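Local coordinates for protein putative glutaryl-CoA dehydrogenase (Thermus thermophilus, PDB 2EBA) that is a flavoprotein of the acyl-CoA dehydrogenase family and binds flavin-adenine dinucleotide, at residues Phe187-Pro190 with Thr191-Gly195; Leu226-Pro229 with Lys230-Gly233. All coordinates share one frame; numbering follows the deposited sequence.

Interaction 1 (Phe187-Pro190 with Thr191-Gly195); sequences FLVP and TDTPG
Pro190 and Thr193 meet across a tight turn at the end of strand 184-190. The methyl CG2 of Thr193 comes over the proline ring. It lies 3.4 Å from Pro190 CB, tighter than usual carbon contact, and 3.6 Å from Pro190 CD. The two side chains pass at a slant rather than side by side. The details of this methyl are doubtful: Thr193 has an unusual first torsion (chi1 113°), and CG2 clashes with the carbonyl O of Pro190. A looser contact extends the patch, with Val189 CG1 4.3 Å from Thr193 CG2. Asp192 adds its carboxylate at the margin. Its CG sits between the backbone N and the carbonyl carbon (chi1 61°), which brings OD2 to 3.7 Å from Pro190 CB. The backbone sets these positions. Thr191 and Asp192 have the angles of a type I beta turn, and the CA atoms of Pro190 and Thr193 are 5.8 Å apart.

The CB of Thr191, at the second place of the turn, points away from 187-190. Its OG1 is hydrogen-bonded to Ala170 O, and its backbone bonds to His171, which ties the turn to the approach to strand 172-178. On the inner side Val189 packs on Val220 and Val222, and Thr193 also touches Val220. The arrangement is a surface beta turn in the beta domain found in the middle of the acyl-CoA dehydrogenase fold. Here it starts the link from strand 184-190 of one sheet to strand 196-200 of the other.

Interaction 2 (Leu226-Pro229 with Lys230-Gly233); sequences LRLP and KALG
This is a local beta-turn contact, from Leu228 to Ala231, in the loop that joins strand 220-223 to the long helix 235-269. Pro229 and Lys230 hold the two central places, with backbone angles close to type I. Ala231 N bonds to Leu228 O at 3.2 Å. The bond is bent, with an N-H...O angle of 136°, and the donor sits well above the carbonyl plane. On the buried side of the turn Leu228 CB and Ala231 CB press together at 3.3 Å, which is tight for two carbons. Tyr107 of helix 87-107 touches both side chains. At the outer edge Leu232 CD1 lies close to Pro229 O.

Arg227 reaches in from before the turn. Its chain runs extended through CG and CD (chi1 179°), then bends at chi3 (72°) and brings NH1 towards the far limb. NH1 does not bond Ala231 O directly. A water bridges them: it accepts from Arg227 NH1 at 2.9 Å and donates to Leu228 O at 2.7 Å and to Ala231 O at 2.6 Å. The NE of Arg227 forms a salt bridge with Glu224, which is likely to hold the guanidinium in place. Leu228 O is thus gripped by two donors, an amide and a water. The water, with three bonds, extends a bent turn bond into a polar network that would probably steady both limbs.

How the interactions relate
The two contacts are sequential turns whose first limbs run beside each other. Leu188 N and Leu226 O, 2.7 Å apart, form a probable hydrogen bond between 187-190 and 226-229. Leu188 CD1 packs on Leu228 CD1 at 3.6 Å, and Phe187 CE2 lies against Arg227 CD. Interaction 1 is a surface contact at the start of the link from strand 184-190 to the second sheet. Interaction 2 is partly buried, between that strand and helices 87-107 and 110-121. Their chemistry differs accordingly: apolar packing of a methyl on a proline ring, modelled too tightly to be trusted in detail, makes up most of the first, while a backbone bond, a bridging water and an arginine mark the second.

Interaction 1 (Phe187-Pro190 with Thr191-Gly195)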
ATOM      1  N   PHE A 187     -33.917 -23.424  11.707  1.00 17.57           N
ATOM      2  CA  PHE A 187     -35.340 -23.556  11.436  1.00 17.54           C
ATOM      3  C   PHE A 187     -35.798 -22.903  10.137  1.00 17.34           C
ATOM      4  O   PHE A 187     -35.260 -21.876   9.714  1.00 16.35           O
ATOM      5  CB  PHE A 187     -36.143 -22.961  12.592  1.00 19.08           C
ATOM      6  CG  PHE A 187     -35.695 -23.428  13.944  1.00 20.42           C
ATOM      7  CD1 PHE A 187     -34.619 -22.820  14.583  1.00 21.01           C
ATOM      8  CD2 PHE A 187     -36.335 -24.493  14.573  1.00 19.99           C
ATOM      9  CE1 PHE A 187     -34.187 -23.264  15.827  1.00 21.05           C
ATOM     10  CE2 PHE A 187     -35.911 -24.943  15.814  1.00 19.37           C
ATOM     11  CZ  PHE A 187     -34.837 -24.331  16.444  1.00 20.39           C
ATOM     12  N   LEU A 188     -36.788 -23.523   9.500  1.00 18.67           N
ATOM     13  CA  LEU A 188     -37.393 -22.987   8.282  1.00 19.83           C
ATOM     14  C   LEU A 188     -38.657 -22.330   8.828  1.00 19.77           C
ATOM     15  O   LEU A 188     -39.691 -22.972   8.992  1.00 19.48           O
ATOM     16  CB  LEU A 188     -37.748 -24.109   7.300  1.00 20.27           C
ATOM     17  CG  LEU A 188     -36.558 -25.000   6.948  1.00 20.15           C
ATOM     18  CD1 LEU A 188     -36.967 -26.025   5.902  1.00 19.05           C
ATOM     19  CD2 LEU A 188     -35.410 -24.130   6.444  1.00 20.80           C
ATOM     20  N   VAL A 189     -38.533 -21.042   9.127  1.00 20.89           N
ATOM     21  CA  VAL A 189     -39.595 -20.230   9.712  1.00 20.14           C
ATOM     22  C   VAL A 189     -40.426 -19.449   8.710  1.00 19.70           C
ATOM     23  O   VAL A 189     -39.918 -18.551   8.051  1.00 18.23           O
ATOM     24  CB  VAL A 189     -38.991 -19.205  10.702  1.00 20.40           C
ATOM     25  CG1 VAL A 189     -40.093 -18.363  11.338  1.00 22.44           C
ATOM     26  CG2 VAL A 189     -38.178 -19.918  11.748  1.00 17.60           C
ATOM     27  N   PRO A 190     -41.712 -19.792   8.571  1.00 20.47           N
ATOM     28  CA  PRO A 190     -42.542 -19.044   7.620  1.00 21.61           C
ATOM     29  C   PRO A 190     -42.571 -17.601   8.133  1.00 22.39           C
ATOM     30  O   PRO A 190     -42.540 -17.371   9.337  1.00 22.80           O
ATOM     31  CB  PRO A 190     -43.891 -19.748   7.722  1.00 22.26           C
ATOM     32  CG  PRO A 190     -43.490 -21.178   8.003  1.00 22.94           C
ATOM     33  CD  PRO A 190     -42.407 -20.997   9.050  1.00 21.26           C
ATOM     34  N   THR A 191     -42.607 -16.624   7.240  1.00 22.15           N
ATOM     35  CA  THR A 191     -42.569 -15.253   7.706  1.00 22.37           C
ATOM     36  C   THR A 191     -43.907 -14.708   8.164  1.00 23.28           C
ATOM     37  O   THR A 191     -43.968 -13.605   8.705  1.00 21.94           O
ATOM     38  CB  THR A 191     -41.964 -14.313   6.639  1.00 22.23           C
ATOM     39  OG1 THR A 191     -42.723 -14.399   5.427  1.00 21.92           O
ATOM     40  CG2 THR A 191     -40.506 -14.691   6.366  1.00 20.97           C
ATOM     41  N   ASP A 192     -44.978 -15.472   7.967  1.00 24.27           N
ATOM     42  CA  ASP A 192     -46.288 -14.997   8.389  1.00 24.21           C
ATOM     43  C   ASP A 192     -46.740 -15.601   9.703  1.00 24.55           C
ATOM     44  O   ASP A 192     -47.780 -15.220  10.223  1.00 26.52           O
ATOM     45  CB  ASP A 192     -47.337 -15.245   7.307  1.00 23.52           C
ATOM     46  CG  ASP A 192     -47.504 -16.707   6.975  1.00 24.42           C
ATOM     47  OD1 ASP A 192     -48.286 -17.001   6.054  1.00 24.84           O
ATOM     48  OD2 ASP A 192     -46.861 -17.559   7.625  1.00 24.31           O
ATOM     49  N   THR A 193     -45.962 -16.531  10.253  1.00 24.09           N
ATOM     50  CA  THR A 193     -46.336 -17.129  11.527  1.00 23.00           C
ATOM     51  C   THR A 193     -46.331 -16.003  12.551  1.00 23.25           C
ATOM     52  O   THR A 193     -45.408 -15.204  12.604  1.00 24.44           O
ATOM     53  CB  THR A 193     -45.353 -18.235  11.956  1.00 21.52           C
ATOM     54  OG1 THR A 193     -44.637 -17.833  13.127  1.00 21.38           O
ATOM     55  CG2 THR A 193     -44.379 -18.522  10.855  1.00 20.25           C
ATOM     56  N   PRO A 194     -47.381 -15.911  13.364  1.00 23.54           N
ATOM     57  CA  PRO A 194     -47.427 -14.842  14.363  1.00 23.76           C
ATOM     58  C   PRO A 194     -46.175 -14.678  15.225  1.00 24.06           C
ATOM     59  O   PRO A 194     -45.500 -15.653  15.561  1.00 25.58           O
ATOM     60  CB  PRO A 194     -48.685 -15.171  15.176  1.00 23.54           C
ATOM     61  CG  PRO A 194     -49.036 -16.591  14.785  1.00 23.32           C
ATOM     62  CD  PRO A 194     -48.625 -16.692  13.361  1.00 23.09           C
ATOM     63  N   GLY A 195     -45.864 -13.427  15.553  1.00 23.44           N
ATOM     64  CA  GLY A 195     -44.711 -13.122  16.379  1.00 22.90           C
ATOM     65  C   GLY A 195     -43.460 -12.816  15.586  1.00 23.69           C
ATOM     66  O   GLY A 195     -42.427 -12.468  16.148  1.00 23.23           O
TER

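Interaction 2 (Leu226-Pro229 with Lys230-Gly233)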
ATOM      1  N   LEU A 226     -40.395 -28.433  10.928  1.00 24.83           N
ATOM      2  CA  LEU A 226     -39.841 -27.277  10.226  1.00 23.45           C
ATOM      3  C   LEU A 226     -38.419 -26.934  10.687  1.00 22.53           C
ATOM      4  O   LEU A 226     -37.842 -25.916  10.307  1.00 21.04           O
ATOM      5  CB  LEU A 226     -40.791 -26.072  10.362  1.00 22.67           C
ATOM      6  CG  LEU A 226     -41.428 -25.619   9.036  1.00 20.78           C
ATOM      7  CD1 LEU A 226     -41.712 -26.814   8.153  1.00 20.63           C
ATOM      8  CD2 LEU A 226     -42.686 -24.830   9.308  1.00 20.49           C
ATOM      9  N   ARG A 227     -37.850 -27.796  11.517  1.00 23.07           N
ATOM     10  CA  ARG A 227     -36.479 -27.606  11.953  1.00 24.37           C
ATOM     11  C   ARG A 227     -35.609 -28.475  11.036  1.00 25.22           C
ATOM     12  O   ARG A 227     -35.970 -29.607  10.718  1.00 26.75           O
ATOM     13  CB  ARG A 227     -36.281 -28.058  13.399  1.00 23.54           C
ATOM     14  CG  ARG A 227     -34.840 -27.891  13.867  1.00 22.94           C
ATOM     15  CD  ARG A 227     -34.644 -28.351  15.283  1.00 20.41           C
ATOM     16  NE  ARG A 227     -34.713 -29.799  15.390  1.00 22.17           N
ATOM     17  CZ  ARG A 227     -33.708 -30.617  15.092  1.00 21.73           C
ATOM     18  NH1 ARG A 227     -32.560 -30.114  14.671  1.00 22.48           N
ATOM     19  NH2 ARG A 227     -33.849 -31.932  15.211  1.00 20.00           N
ATOM     20  N   LEU A 228     -34.476 -27.945  10.597  1.00 25.09           N
ATOM     21  CA  LEU A 228     -33.577 -28.697   9.736  1.00 24.18           C
ATOM     22  C   LEU A 228     -32.949 -29.853  10.543  1.00 24.23           C
ATOM     23  O   LEU A 228     -32.096 -29.636  11.412  1.00 22.12           O
ATOM     24  CB  LEU A 228     -32.499 -27.759   9.197  1.00 24.05           C
ATOM     25  CG  LEU A 228     -32.476 -27.393   7.709  1.00 23.30           C
ATOM     26  CD1 LEU A 228     -33.857 -27.387   7.082  1.00 22.11           C
ATOM     27  CD2 LEU A 228     -31.826 -26.027   7.602  1.00 22.69           C
ATOM     28  N   PRO A 229     -33.369 -31.102  10.254  1.00 24.33           N
ATOM     29  CA  PRO A 229     -32.870 -32.294  10.946  1.00 24.99           C
ATOM     30  C   PRO A 229     -31.357 -32.432  11.053  1.00 26.12           C
ATOM     31  O   PRO A 229     -30.815 -32.522  12.157  1.00 25.80           O
ATOM     32  CB  PRO A 229     -33.525 -33.446  10.176  1.00 24.93           C
ATOM     33  CG  PRO A 229     -33.792 -32.863   8.817  1.00 25.06           C
ATOM     34  CD  PRO A 229     -34.274 -31.484   9.154  1.00 24.92           C
ATOM     35  N   LYS A 230     -30.674 -32.446   9.913  1.00 26.59           N
ATOM     36  CA  LYS A 230     -29.227 -32.572   9.912  1.00 26.71           C
ATOM     37  C   LYS A 230     -28.471 -31.307  10.319  1.00 27.25           C
ATOM     38  O   LYS A 230     -27.269 -31.368  10.549  1.00 27.58           O
ATOM     39  CB  LYS A 230     -28.732 -33.030   8.540  1.00 27.64           C
ATOM     40  CG  LYS A 230     -29.029 -34.491   8.224  1.00 27.85           C
ATOM     41  CD  LYS A 230     -30.303 -34.661   7.416  1.00 29.56           C
ATOM     42  CE  LYS A 230     -30.104 -34.245   5.953  1.00 30.70           C
ATOM     43  NZ  LYS A 230     -29.036 -35.053   5.282  1.00 30.49           N
ATOM     44  N   ALA A 231     -29.155 -30.169  10.409  1.00 26.94           N
ATOM     45  CA  ALA A 231     -28.494 -28.918  10.785  1.00 27.70           C
ATOM     46  C   ALA A 231     -28.058 -28.918  12.249  1.00 27.75           C
ATOM     47  O   ALA A 231     -28.861 -28.642  13.141  1.00 29.69           O
ATOM     48  CB  ALA A 231     -29.424 -27.726  10.519  1.00 28.87           C
ATOM     49  N   LEU A 232     -26.784 -29.206  12.494  1.00 26.94           N
ATOM     50  CA  LEU A 232     -26.257 -29.259  13.859  1.00 26.89           C
ATOM     51  C   LEU A 232     -24.949 -28.504  14.017  1.00 25.20           C
ATOM     52  O   LEU A 232     -23.960 -28.855  13.387  1.00 25.18           O
ATOM     53  CB  LEU A 232     -26.019 -30.716  14.279  1.00 30.56           C
ATOM     54  CG  LEU A 232     -27.155 -31.683  14.670  1.00 33.54           C
ATOM     55  CD1 LEU A 232     -28.443 -31.438  13.860  1.00 34.66           C
ATOM     56  CD2 LEU A 232     -26.640 -33.116  14.466  1.00 34.61           C
ATOM     57  N   GLY A 233     -24.938 -27.480  14.871  1.00 24.24           N
ATOM     58  CA  GLY A 233     -23.719 -26.721  15.106  1.00 22.37           C
ATOM     59  C   GLY A 233     -23.441 -25.538  14.195  1.00 22.20           C
ATOM     60  O   GLY A 233     -24.105 -25.361  13.177  1.00 22.64           O
TER
HETATM   61  O   HOH W   1     -31.301 -27.889  13.368  1.00 11.13           O